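Local coordinates for protein ArCE4A (Arthrobacter sp. AW19M34-1, PDB 5LFZ) that probably removes acetyl groups from chitin-type polysaccharides, as a carbohydrate esterase family 4 deacetylase with a bound nickel ion, at residues Val19-Thr24 / Thr196-Asp201; Trp141-Leu146 / Val157-Glu162. All coordinates share one frame; numbering follows the deposited sequence.

In the fold
Interactions 1 and 2 both reach the same parallel sheet, but their centres lie about 18 Å apart and their atoms do not touch. Interaction 1 joins the N-terminal loop 19-24 to strand 196-197 and the residues after it. Interaction 2 packs helix 153-163 on strand 143-144 and the turn that follows it, and along the chain it is nested inside the loop closed by interaction 1. Each is partly buried, with inner residues such as Val198 and Thr145 and a more exposed margin. Neither has a hydrogen bond across it. In interaction 1 methyl groups meet a disulfide sulfur near the start of the modelled chain. In interaction 2 an isoleucine packs on backbone carbonyl oxygens, and the side chain of Asp144 lies about 10 Å from the nickel ion.

Interaction 1 of 2, residues Val19-Thr24 / Thr196-Asp201; sequences VDCATT and TLVTVD
Val19, Cys21 and Thr24 meet Thr196 and Val198 through methyl groups, a sulfur and a hydroxyl oxygen, with no flat side-chain group between them. The carboxylate of Asp20 is set back from the contact. One face of it is met by Ala22 N, 3.1 Å from Asp20 OD1 and 58° out of the plane. This is an Asx turn. The Asp20 carbonyl oxygen takes bonds from Thr24 N, Thr23 N and Thr23 OG1, and a weak one from Thr24 OG1. Thr23 OG1 is tilted 31° from the carbonyl plane. These bonds curl the loop.

Cys21 SG is anti to its carbonyl carbon (chi1 -66°). It rests against both methyls of Val198, at 4.0 Å from Val198 CG1 and 4.1 Å from Val198 CG2. Val19 CG1 lies 4.1 Å from Val198 CG1, and the two valines cross obliquely. Val19 and Thr196 meet tip to tip, with Val19 CG1 3.9 Å from Thr196 CG2. At the outer margin Thr24 CG2 comes within 3.4 Å of Thr196 OG1.

Cys21 SG is also bonded to Cys26 SG. Cys26 begins strand 26-32, whose Val27 makes backbone hydrogen bonds with Thr196 and Val198. The disulfide ties the loop to strand 26-32, and side-chain packing lays it against the neighbouring parallel strand 196-197 and Val198, in the sheet of the NodB homology domain.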
# COMPACT_ATOMS: atom_id res chain seq x y z
N VAL A 19 8.79 16.19 -2.19
CA VAL A 19 7.88 16.46 -3.29
C VAL A 19 6.64 17.23 -2.82
O VAL A 19 6.06 16.92 -1.79
CB VAL A 19 7.42 15.15 -3.99
CG1 VAL A 19 6.66 15.46 -5.27
CG2 VAL A 19 8.61 14.26 -4.28
N ASP A 20 6.25 18.24 -3.59
CA ASP A 20 5.03 19.00 -3.29
C ASP A 20 3.90 18.55 -4.20
O ASP A 20 3.80 19.00 -5.34
CB ASP A 20 5.29 20.50 -3.44
CG ASP A 20 4.02 21.33 -3.28
OD1 ASP A 20 3.07 20.84 -2.64
OD2 ASP A 20 3.99 22.47 -3.78
N CYS A 21 3.04 17.67 -3.70
CA CYS A 21 1.97 17.10 -4.51
C CYS A 21 0.76 18.02 -4.65
O CYS A 21 -0.23 17.66 -5.30
CB CYS A 21 1.53 15.75 -3.93
SG CYS A 21 2.80 14.50 -4.01
N ALA A 22 0.83 19.20 -4.05
CA ALA A 22 -0.21 20.20 -4.25
C ALA A 22 -0.04 20.83 -5.63
O ALA A 22 -1.00 21.31 -6.23
CB ALA A 22 -0.15 21.26 -3.16
N THR A 23 1.19 20.81 -6.13
CA THR A 23 1.51 21.38 -7.44
C THR A 23 1.99 20.32 -8.42
O THR A 23 1.60 20.31 -9.59
CB THR A 23 2.58 22.48 -7.31
OG1 THR A 23 3.78 21.91 -6.78
CG2 THR A 23 2.10 23.58 -6.39
N THR A 24 2.85 19.42 -7.94
CA THR A 24 3.41 18.36 -8.76
C THR A 24 2.39 17.24 -8.96
O THR A 24 1.63 16.92 -8.06
CB THR A 24 4.71 17.79 -8.13
OG1 THR A 24 5.66 18.85 -7.95
CG2 THR A 24 5.34 16.71 -9.01
N THR A 196 4.95 11.91 -10.94
CA THR A 196 5.99 11.71 -9.95
C THR A 196 5.45 10.68 -8.96
O THR A 196 4.33 10.81 -8.49
CB THR A 196 6.36 13.01 -9.24
OG1 THR A 196 6.97 13.91 -10.18
CG2 THR A 196 7.32 12.76 -8.07
N LEU A 197 6.24 9.66 -8.67
CA LEU A 197 5.77 8.55 -7.86
C LEU A 197 6.19 8.78 -6.41
O LEU A 197 7.36 9.05 -6.14
CB LEU A 197 6.31 7.22 -8.39
CG LEU A 197 6.06 7.02 -9.89
CD1 LEU A 197 6.62 5.71 -10.40
CD2 LEU A 197 4.59 7.09 -10.19
N VAL A 198 5.23 8.70 -5.50
CA VAL A 198 5.46 9.08 -4.10
C VAL A 198 4.87 8.06 -3.14
O VAL A 198 4.06 7.22 -3.53
CB VAL A 198 4.85 10.46 -3.77
CG1 VAL A 198 5.46 11.56 -4.63
CG2 VAL A 198 3.32 10.43 -3.93
N THR A 199 5.26 8.15 -1.87
CA THR A 199 4.62 7.33 -0.84
C THR A 199 3.27 7.95 -0.49
O THR A 199 3.01 9.10 -0.84
CB THR A 199 5.47 7.22 0.43
OG1 THR A 199 5.66 8.52 0.99
CG2 THR A 199 6.82 6.59 0.11
N VAL A 200 2.42 7.20 0.20
CA VAL A 200 1.12 7.70 0.60
C VAL A 200 1.28 8.92 1.51
O VAL A 200 0.53 9.90 1.40
CB VAL A 200 0.30 6.59 1.30
CG1 VAL A 200 -0.91 7.17 2.02
CG2 VAL A 200 -0.14 5.54 0.29
N ASP A 201 2.28 8.87 2.38
CA ASP A 201 2.58 9.98 3.28
C ASP A 201 2.82 11.26 2.49
O ASP A 201 2.22 12.30 2.77
CB ASP A 201 3.79 9.65 4.14
CG ASP A 201 3.94 10.58 5.31
OD1 ASP A 201 3.38 10.30 6.38
OD2 ASP A 201 4.62 11.62 5.14

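Interaction 2 of 2, residues Trp141-Leu146 / Val157-Glu162; sequences WDVDTL and VRIALE
Ile159 of helix 153-163 presses its branches against the backbone of Asp144 and Thr145. This is the tight part of the contact. Ile159 CG2 lies 3.5 Å from Asp144 O, and Ile159 CD1 lies 3.4 Å from Thr145 O. Thr145 O also accepts a hydrogen bond from His150 NE2. Beside Ile159, Val143 CG1 packs 4.0 Å from Ala160 CA. Thr145 CG2 meets Ala160 CB at 3.9 Å. That threonine methyl is anti to the Thr145 carbonyl carbon, while OG1 sits between the backbone N and the carbonyl carbon (chi1 62°). Thr145 OG1 is hydrogen-bonded to Leu171 O of strand 168-173.

Strands 143-144 and 168-173 are parallel neighbours, and the connection between them runs through helices 147-150 and 153-163. This is a beta-alpha-beta crossover, and the contact packs helix 153-163 on its first strand. An alanine in place of Ile159 would probably open a gap beside Asp144 O and Thr145 O and leave Leu146 CD1 without the methyl CD1 of the isoleucine.

The looser side is at Leu146, which is partly exposed. Leu146 and Ile159 cross at about a right angle, and Leu146 CD1 touches Ile159 CD1 at 4.0 Å. Leu146 N is bonded to Asp144 OD1 at 2.8 Å in an Asx turn, with the donor 51° out of the carboxylate plane. Asp144 OD1 is bonded to Trp148 NE1 as well, and the side chain of Asp144 lies about 10 Å from the nickel ion.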
# COMPACT_ATOMS: atom_id res chain seq x y z
N TRP A 141 -8.27 3.49 -2.38
CA TRP A 141 -7.67 3.64 -3.70
C TRP A 141 -8.68 4.17 -4.71
O TRP A 141 -9.89 4.05 -4.50
CB TRP A 141 -7.12 2.30 -4.20
CG TRP A 141 -8.19 1.24 -4.32
CD1 TRP A 141 -8.97 0.99 -5.42
CD2 TRP A 141 -8.60 0.32 -3.31
NE1 TRP A 141 -9.85 -0.04 -5.15
CE2 TRP A 141 -9.64 -0.46 -3.86
CE3 TRP A 141 -8.19 0.08 -2.00
CZ2 TRP A 141 -10.27 -1.48 -3.14
CZ3 TRP A 141 -8.82 -0.92 -1.28
CH2 TRP A 141 -9.84 -1.69 -1.85
N ASP A 142 -8.21 4.73 -5.81
CA ASP A 142 -9.13 5.14 -6.86
C ASP A 142 -8.88 4.36 -8.15
O ASP A 142 -9.71 4.36 -9.05
CB ASP A 142 -9.05 6.65 -7.11
CG ASP A 142 -7.72 7.08 -7.67
OD1 ASP A 142 -6.70 6.48 -7.31
OD2 ASP A 142 -7.70 8.04 -8.47
N VAL A 143 -7.73 3.68 -8.22
CA VAL A 143 -7.42 2.84 -9.37
C VAL A 143 -7.17 1.40 -8.93
O VAL A 143 -6.17 1.11 -8.28
CB VAL A 143 -6.18 3.33 -10.13
CG1 VAL A 143 -5.89 2.41 -11.32
CG2 VAL A 143 -6.38 4.77 -10.59
N ASP A 144 -8.09 0.51 -9.28
CA ASP A 144 -7.94 -0.91 -9.02
C ASP A 144 -7.41 -1.60 -10.28
O ASP A 144 -8.12 -1.71 -11.27
CB ASP A 144 -9.28 -1.52 -8.60
CG ASP A 144 -9.17 -2.99 -8.22
OD1 ASP A 144 -8.09 -3.60 -8.37
OD2 ASP A 144 -10.19 -3.55 -7.77
N THR A 145 -6.16 -2.07 -10.24
CA THR A 145 -5.59 -2.71 -11.43
C THR A 145 -6.20 -4.07 -11.71
O THR A 145 -5.96 -4.66 -12.78
CB THR A 145 -4.07 -2.90 -11.30
OG1 THR A 145 -3.79 -3.75 -10.18
CG2 THR A 145 -3.38 -1.56 -11.12
N LEU A 146 -7.00 -4.56 -10.77
CA LEU A 146 -7.66 -5.86 -10.86
C LEU A 146 -6.66 -7.01 -10.96
O LEU A 146 -7.01 -8.09 -11.43
CB LEU A 146 -8.62 -5.89 -12.07
CG LEU A 146 -9.73 -4.85 -12.06
CD1 LEU A 146 -10.48 -4.84 -13.39
CD2 LEU A 146 -10.68 -5.11 -10.90
N VAL A 157 -0.48 -2.92 -15.96
CA VAL A 157 0.11 -1.69 -16.48
C VAL A 157 -0.93 -0.83 -17.20
O VAL A 157 -1.03 0.38 -16.98
CB VAL A 157 1.27 -1.99 -17.44
CG1 VAL A 157 1.74 -0.73 -18.12
CG2 VAL A 157 2.42 -2.66 -16.69
N ARG A 158 -1.72 -1.47 -18.07
CA ARG A 158 -2.69 -0.74 -18.89
C ARG A 158 -3.70 0.01 -18.03
O ARG A 158 -3.92 1.21 -18.23
CB ARG A 158 -3.42 -1.68 -19.84
CG ARG A 158 -4.40 -0.96 -20.77
CD ARG A 158 -5.22 -1.92 -21.61
NE ARG A 158 -6.04 -2.80 -20.79
CZ ARG A 158 -6.41 -4.03 -21.14
NH1 ARG A 158 -6.02 -4.54 -22.31
NH2 ARG A 158 -7.16 -4.76 -20.33
N ILE A 159 -4.30 -0.68 -17.07
CA ILE A 159 -5.31 -0.07 -16.20
C ILE A 159 -4.70 1.01 -15.32
O ILE A 159 -5.28 2.09 -15.17
CB ILE A 159 -6.01 -1.13 -15.32
CG1 ILE A 159 -6.81 -2.09 -16.21
CG2 ILE A 159 -6.94 -0.47 -14.30
CD1 ILE A 159 -7.41 -3.27 -15.48
N ALA A 160 -3.54 0.73 -14.74
CA ALA A 160 -2.86 1.72 -13.91
C ALA A 160 -2.54 2.98 -14.70
O ALA A 160 -2.80 4.09 -14.24
CB ALA A 160 -1.60 1.13 -13.31
N LEU A 161 -1.99 2.81 -15.90
CA LEU A 161 -1.59 3.95 -16.71
C LEU A 161 -2.78 4.78 -17.18
O LEU A 161 -2.77 6.01 -17.07
CB LEU A 161 -0.79 3.47 -17.93
CG LEU A 161 -0.33 4.58 -18.89
CD1 LEU A 161 0.58 5.56 -18.16
CD2 LEU A 161 0.35 4.00 -20.12
N GLU A 162 -3.80 4.10 -17.68
CA GLU A 162 -4.90 4.79 -18.34
C GLU A 162 -5.92 5.39 -17.37
O GLU A 162 -6.63 6.32 -17.73
CB GLU A 162 -5.61 3.85 -19.31
CG GLU A 162 -4.76 3.40 -20.48
CD GLU A 162 -5.54 2.58 -21.49
OE1 GLU A 162 -6.67 2.16 -21.18
OE2 GLU A 162 -5.01 2.36 -22.60